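Local coordinates for lipoprotein NlpE (Escherichia coli, PDB 2Z4I) that takes part in copper homeostasis, activates the Cpx pathway and is required for efficient binding of stationary-phase cells to hydrophobic surfaces during biofilm formation, at residues S162-A165 and A166-H169; P20-Q23 and S24-G27; W71-A75 and D76-L80. The protein carries 1 engineered substitution. All coordinates share one frame; numbering follows the deposited sequence.

Contact 1 of 3, residues S162-A165 and A166-H169; sequences SYLA and ARGH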
# COMPACT_ATOMS: atom_id res chain seq x y z
N SER A 162 -2.85 26.26 26.87
CA SER A 162 -1.46 26.44 26.49
C SER A 162 -1.27 27.61 25.53
O SER A 162 -0.38 28.43 25.72
CB SER A 162 -0.93 25.16 25.84
OG SER A 162 -1.13 24.05 26.71
N TYR A 163 -2.11 27.69 24.51
CA TYR A 163 -2.01 28.79 23.56
C TYR A 163 -2.05 30.11 24.30
O TYR A 163 -1.15 30.94 24.18
CB TYR A 163 -3.16 28.74 22.54
CG TYR A 163 -3.43 30.05 21.83
CD1 TYR A 163 -2.42 30.70 21.13
CD2 TYR A 163 -4.70 30.63 21.84
CE1 TYR A 163 -2.66 31.91 20.46
CE2 TYR A 163 -4.96 31.83 21.18
CZ TYR A 163 -3.93 32.47 20.49
OH TYR A 163 -4.15 33.68 19.84
N LEU A 164 -3.11 30.30 25.08
CA LEU A 164 -3.31 31.53 25.84
C LEU A 164 -2.09 31.83 26.71
O LEU A 164 -1.58 32.95 26.71
CB LEU A 164 -4.55 31.39 26.71
CG LEU A 164 -5.86 31.24 25.94
CD1 LEU A 164 -6.96 30.79 26.88
CD2 LEU A 164 -6.21 32.55 25.27
N ALA A 165 -1.63 30.80 27.43
CA ALA A 165 -0.48 30.92 28.32
C ALA A 165 0.81 31.24 27.58
O ALA A 165 1.82 31.57 28.21
CB ALA A 165 -0.31 29.62 29.11
N ALA A 166 0.78 31.16 26.26
CA ALA A 166 1.97 31.43 25.47
C ALA A 166 1.86 32.73 24.70
O ALA A 166 2.87 33.29 24.30
CB ALA A 166 2.21 30.29 24.51
N ARG A 167 0.65 33.22 24.49
CA ARG A 167 0.48 34.46 23.76
C ARG A 167 0.54 35.70 24.67
O ARG A 167 0.36 36.83 24.21
CB ARG A 167 -0.84 34.43 23.00
CG ARG A 167 -2.06 34.44 23.89
CD ARG A 167 -3.30 34.77 23.08
NE ARG A 167 -4.40 35.15 23.95
CZ ARG A 167 -5.57 35.59 23.50
NH1 ARG A 167 -6.53 35.92 24.36
NH2 ARG A 167 -5.78 35.70 22.20
N GLY A 168 0.79 35.46 25.96
CA GLY A 168 0.88 36.53 26.94
C GLY A 168 -0.06 37.72 26.77
O GLY A 168 -1.23 37.57 26.45
N HIS A 169 0.48 38.91 27.00
CA HIS A 169 -0.30 40.14 26.88
C HIS A 169 -0.54 40.51 25.43
O HIS A 169 -0.05 41.54 24.94
CB HIS A 169 0.42 41.29 27.59
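Y163 and R167, four residues apart, are brought together by two different first torsions. The phenol sits opposite its own backbone N (CG anti, chi1 160°), while R167 places CG between its N and its carbonyl carbon (chi1 67°), then runs extended as far as NE. The arginine chain therefore passes across the phenol, its CG above one face near the rim and its CD 3.5 Å from CZ of Y163. Ring and guanidinium planes stand 55° apart, so the two flat groups do not stack. NH2 of R167 lies obliquely 3.5 Å from OH of Y163, a contact without hydrogen-bond geometry. The hydroxyl is hydrogen-bonded instead to the carbonyl of K172. L164 lies alongside R167, pointing the same way, and its CD2 covers one guanidinium face, 3.4 Å from NE of R167.

The backbone bonding changes character here. Y163 O accepts from R167 N at 2.9 Å, almost in line with the C=O, and also from A166 N at 2.8 Å, which approaches from above the carbonyl plane. R167 N is shared in turn with L164 O, 3.2 Å away. The i+3 bonds beside the i+4 bond mark a last turn wound partly in 3-10 fashion, and G168 follows with positive phi, leaving the helix. Helix 157-167 occupies the place between the third and fourth strands where OB folds commonly carry their helix. Y163 faces the barrel, meeting Y133 edge-to-face and packing on F205 and V174.

The chemistry is thus amphipathic: methylenes CG and CD of R167 shield the phenol and CD2 of L164 lies over one guanidinium face, while Y163 O is taken up by two backbone N-H groups.

Contact 2 of 3, residues P20-Q23 and S24-G27; sequences PMPQ and SWRG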
# COMPACT_ATOMS: atom_id res chain seq x y z
N PRO A 20 18.70 -33.14 -6.08
CA PRO A 20 18.57 -32.11 -5.00
C PRO A 20 17.70 -30.94 -5.46
O PRO A 20 18.20 -29.97 -6.05
CB PRO A 20 19.96 -31.61 -4.59
N MSE A 21 16.40 -31.02 -5.19
CA MSE A 21 15.45 -29.98 -5.59
C MSE A 21 14.06 -30.32 -5.06
O MSE A 21 13.70 -31.49 -4.94
CB MSE A 21 15.42 -29.89 -7.13
CG MSE A 21 14.40 -28.91 -7.73
SE MSE A 21 14.21 -29.05 -9.68
CE MSE A 21 13.14 -30.66 -9.71
N PRO A 22 13.25 -29.29 -4.71
CA PRO A 22 11.90 -29.52 -4.19
C PRO A 22 11.01 -30.11 -5.28
O PRO A 22 11.38 -30.11 -6.45
CB PRO A 22 11.45 -28.12 -3.78
CG PRO A 22 12.18 -27.25 -4.74
CD PRO A 22 13.56 -27.85 -4.76
N GLN A 23 9.84 -30.61 -4.91
CA GLN A 23 8.98 -31.21 -5.91
C GLN A 23 7.55 -30.67 -5.99
O GLN A 23 6.71 -31.22 -6.70
CB GLN A 23 8.98 -32.73 -5.76
CG GLN A 23 8.25 -33.28 -4.54
CD GLN A 23 8.24 -34.81 -4.53
OE1 GLN A 23 7.50 -35.43 -3.77
NE2 GLN A 23 9.07 -35.41 -5.38
N SER A 24 7.28 -29.57 -5.29
CA SER A 24 5.95 -28.98 -5.31
C SER A 24 6.04 -27.46 -5.26
O SER A 24 6.66 -26.89 -4.37
CB SER A 24 5.14 -29.53 -4.14
OG SER A 24 3.81 -29.06 -4.21
N TRP A 25 5.41 -26.78 -6.22
CA TRP A 25 5.45 -25.32 -6.29
C TRP A 25 4.08 -24.66 -6.37
O TRP A 25 3.21 -25.11 -7.11
CB TRP A 25 6.27 -24.87 -7.51
CG TRP A 25 7.76 -24.99 -7.34
CD1 TRP A 25 8.61 -24.09 -6.76
CD2 TRP A 25 8.56 -26.10 -7.73
NE1 TRP A 25 9.90 -24.57 -6.76
CE2 TRP A 25 9.90 -25.80 -7.35
CE3 TRP A 25 8.29 -27.31 -8.36
CZ2 TRP A 25 10.95 -26.68 -7.58
CZ3 TRP A 25 9.34 -28.19 -8.59
CH2 TRP A 25 10.66 -27.87 -8.20
N ARG A 26 3.91 -23.57 -5.63
CA ARG A 26 2.64 -22.84 -5.64
C ARG A 26 2.92 -21.38 -5.91
O ARG A 26 4.04 -20.92 -5.71
CB ARG A 26 1.91 -22.93 -4.30
CG ARG A 26 1.81 -24.29 -3.65
CD ARG A 26 1.38 -25.35 -4.61
NE ARG A 26 1.46 -26.64 -3.94
CZ ARG A 26 0.47 -27.15 -3.23
NH1 ARG A 26 -0.68 -26.50 -3.13
NH2 ARG A 26 0.65 -28.31 -2.58
N GLY A 27 1.88 -20.67 -6.32
CA GLY A 27 2.00 -19.25 -6.60
C GLY A 27 0.80 -18.76 -7.39
O GLY A 27 0.11 -19.56 -8.03
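M21 and W25 make a Met-aromatic contact at the surface of the N-terminal domain, where the chain leaves a loop and enters strand 24-31. The approach is at the indole edge: SE of M21, a selenomethionine, lies 5.3 Å from the centroid of the W25 six-membered ring and 75° off its normal. CG of M21 is close to the ring plane, 3.9 Å from CH2 of W25. The chain turns about the CG-SE bond (chi3 77°), which leaves CE of M21 4.0 Å from CH2 of W25. W25 meets M21 with this edge because its CG lies beside its own backbone N, anti to the carbonyl carbon (chi1 -76°), and the indole folds back along the preceding residues. P22 crosses it at about a right angle, though the exact spacing of the proline against the indole is doubtful.

Strand 24-31 opens the antiparallel sheet of this calycin-clan barrel and pairs with strand 34-43: Q23 bonds through its backbone with L43, and W25 with L41. Side chains of M21 and W25 both rest on L43. With W25 cut back to an alanine, the selenomethionine would probably lose the ring edge it lies against and L43 part of its cover, leaving the loop freer to move. On the strand itself, R26 NE reaches S24 OG at 3.4 Å, a weak bond in the guanidinium plane.

Contact 3 of 3, residues W71-A75 and D76-L80; sequences WARTA and DKLVL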
# COMPACT_ATOMS: atom_id res chain seq x y z
N TRP A 71 8.52 -34.90 -17.26
CA TRP A 71 9.48 -33.80 -17.14
C TRP A 71 10.92 -34.29 -17.11
O TRP A 71 11.22 -35.32 -16.52
CB TRP A 71 9.22 -33.01 -15.86
CG TRP A 71 9.24 -33.87 -14.64
CD1 TRP A 71 8.19 -34.58 -14.13
CD2 TRP A 71 10.37 -34.19 -13.83
NE1 TRP A 71 8.61 -35.32 -13.05
CE2 TRP A 71 9.94 -35.10 -12.84
CE3 TRP A 71 11.72 -33.79 -13.84
CZ2 TRP A 71 10.80 -35.64 -11.88
CZ3 TRP A 71 12.58 -34.32 -12.87
CH2 TRP A 71 12.11 -35.24 -11.91
N ALA A 72 11.81 -33.53 -17.75
CA ALA A 72 13.22 -33.88 -17.78
C ALA A 72 13.97 -32.69 -17.22
O ALA A 72 13.62 -31.56 -17.53
CB ALA A 72 13.66 -34.16 -19.19
N ARG A 73 14.99 -32.92 -16.41
CA ARG A 73 15.71 -31.79 -15.86
C ARG A 73 17.19 -31.84 -16.11
O ARG A 73 17.86 -32.82 -15.79
CB ARG A 73 15.49 -31.68 -14.35
CG ARG A 73 15.83 -32.94 -13.59
CD ARG A 73 16.11 -32.62 -12.14
NE ARG A 73 17.16 -31.61 -12.04
CZ ARG A 73 17.70 -31.19 -10.90
NH1 ARG A 73 17.29 -31.70 -9.74
NH2 ARG A 73 18.65 -30.27 -10.91
N THR A 74 17.71 -30.76 -16.68
CA THR A 74 19.13 -30.66 -16.96
C THR A 74 19.76 -30.12 -15.68
O THR A 74 19.26 -30.39 -14.59
CB THR A 74 19.38 -29.72 -18.14
OG1 THR A 74 18.65 -30.21 -19.28
CG2 THR A 74 20.87 -29.66 -18.48
N ALA A 75 20.83 -29.35 -15.81
CA ALA A 75 21.50 -28.81 -14.64
C ALA A 75 20.51 -28.13 -13.72
O ALA A 75 20.04 -28.70 -12.73
CB ALA A 75 22.58 -27.81 -15.06
N ASP A 76 20.19 -26.89 -14.06
CA ASP A 76 19.27 -26.09 -13.28
C ASP A 76 17.95 -25.98 -14.02
O ASP A 76 16.90 -25.77 -13.41
CB ASP A 76 19.86 -24.71 -13.10
CG ASP A 76 19.23 -23.98 -11.95
OD1 ASP A 76 19.35 -24.49 -10.81
OD2 ASP A 76 18.62 -22.92 -12.19
N LYS A 77 18.01 -26.13 -15.34
CA LYS A 77 16.82 -26.03 -16.17
C LYS A 77 15.90 -27.20 -15.91
O LYS A 77 16.28 -28.19 -15.29
CB LYS A 77 17.22 -26.00 -17.65
CG LYS A 77 18.30 -25.00 -17.98
CD LYS A 77 17.88 -23.58 -17.68
CE LYS A 77 19.06 -22.61 -17.82
NZ LYS A 77 19.79 -22.74 -19.13
N LEU A 78 14.67 -27.07 -16.40
CA LEU A 78 13.64 -28.09 -16.24
C LEU A 78 12.74 -27.95 -17.47
O LEU A 78 12.28 -26.86 -17.79
CB LEU A 78 12.85 -27.81 -14.97
CG LEU A 78 11.84 -28.85 -14.48
CD1 LEU A 78 12.56 -30.08 -13.99
CD2 LEU A 78 11.03 -28.25 -13.35
N VAL A 79 12.50 -29.05 -18.16
CA VAL A 79 11.66 -29.01 -19.33
C VAL A 79 10.44 -29.89 -19.16
O VAL A 79 10.56 -31.11 -19.02
CB VAL A 79 12.42 -29.49 -20.55
CG1 VAL A 79 11.49 -29.53 -21.74
CG2 VAL A 79 13.60 -28.57 -20.81
N LEU A 80 9.27 -29.27 -19.16
CA LEU A 80 8.03 -30.00 -19.01
C LEU A 80 7.36 -30.27 -20.34
O LEU A 80 6.99 -29.33 -21.06
CB LEU A 80 7.07 -29.22 -18.12
CG LEU A 80 7.15 -29.42 -16.61
CD1 LEU A 80 8.59 -29.53 -16.16
CD2 LEU A 80 6.45 -28.26 -15.93
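The W71 indole meets L78 obliquely, with CE3 of W71 3.8 Å from CD1 of L78. At the indole edge, in the ring plane, lies CG of R73. The other flat group, the R73 guanidinium, has the backbone of A75 at its edge: NH2 of R73 donates to A75 O at 2.8 Å, almost exactly in the guanidinium plane. A turn at chi3 (-55°) bends the arginine chain along the turn to that carbonyl, so R73 holds the carbonyl of A75 at the start of the turn.

L78 fits its CD1 between the two residues, 3.4 Å from CB of R73 on one hand and against the indole on the other. With CG anti to its backbone N (chi1 -171°), the leucine brings this methyl across the hairpin. Next along, CD1 of L80 touches CB of W71 at 3.5 Å.

The backbone evidence is that of a beta hairpin. A72 and V79 form an antiparallel hydrogen-bonded pair, nearly straight in both directions: A72 N to V79 O is 3.0 Å, and V79 N to A72 O is 2.8 Å at 173°. W71 and L80 are the neighbouring non-hydrogen-bonded pair, whose side chains leave the opposite sheet face from A72 and V79. Toward the turn the ladder weakens, and T74 N reaches K77 O only through a weak bond of 3.3 Å.

This hairpin joins strand 64-72 to strand 77-82 within the N-terminal beta-barrel. W71 and L78 rest on L43 and L80 on L41, both of strand 34-43, while NE1 of W71 makes weak bonds to the carbonyls of E44 and T48. Strand 87-93 continues the sheet, with L80 bonded through its backbone to S88.

How the contacts relate
All three contacts are surface ones, though contact 1 includes one buried residue, Y163, which packs against barrel strands, and contact 3 two, L78 and L80. Contacts 2 and 3 belong to the N-terminal domain, their centres about 13 Å apart; they touch where M21 CB lies 3.7 Å from R73 NH1, and both pack on L43 of strand 34-43. Contact 1 is remote, on the C-terminal OB domain, its centre about 68 Å from that of contact 2. Chemistry follows setting: contact 1 combines helix-end carbonyl bonding with arginine methylenes on a phenol, contact 2 is carried by apolar and selenium-aromatic touches, and contact 3 adds leucine-tryptophan packing to a two-bond strand ladder.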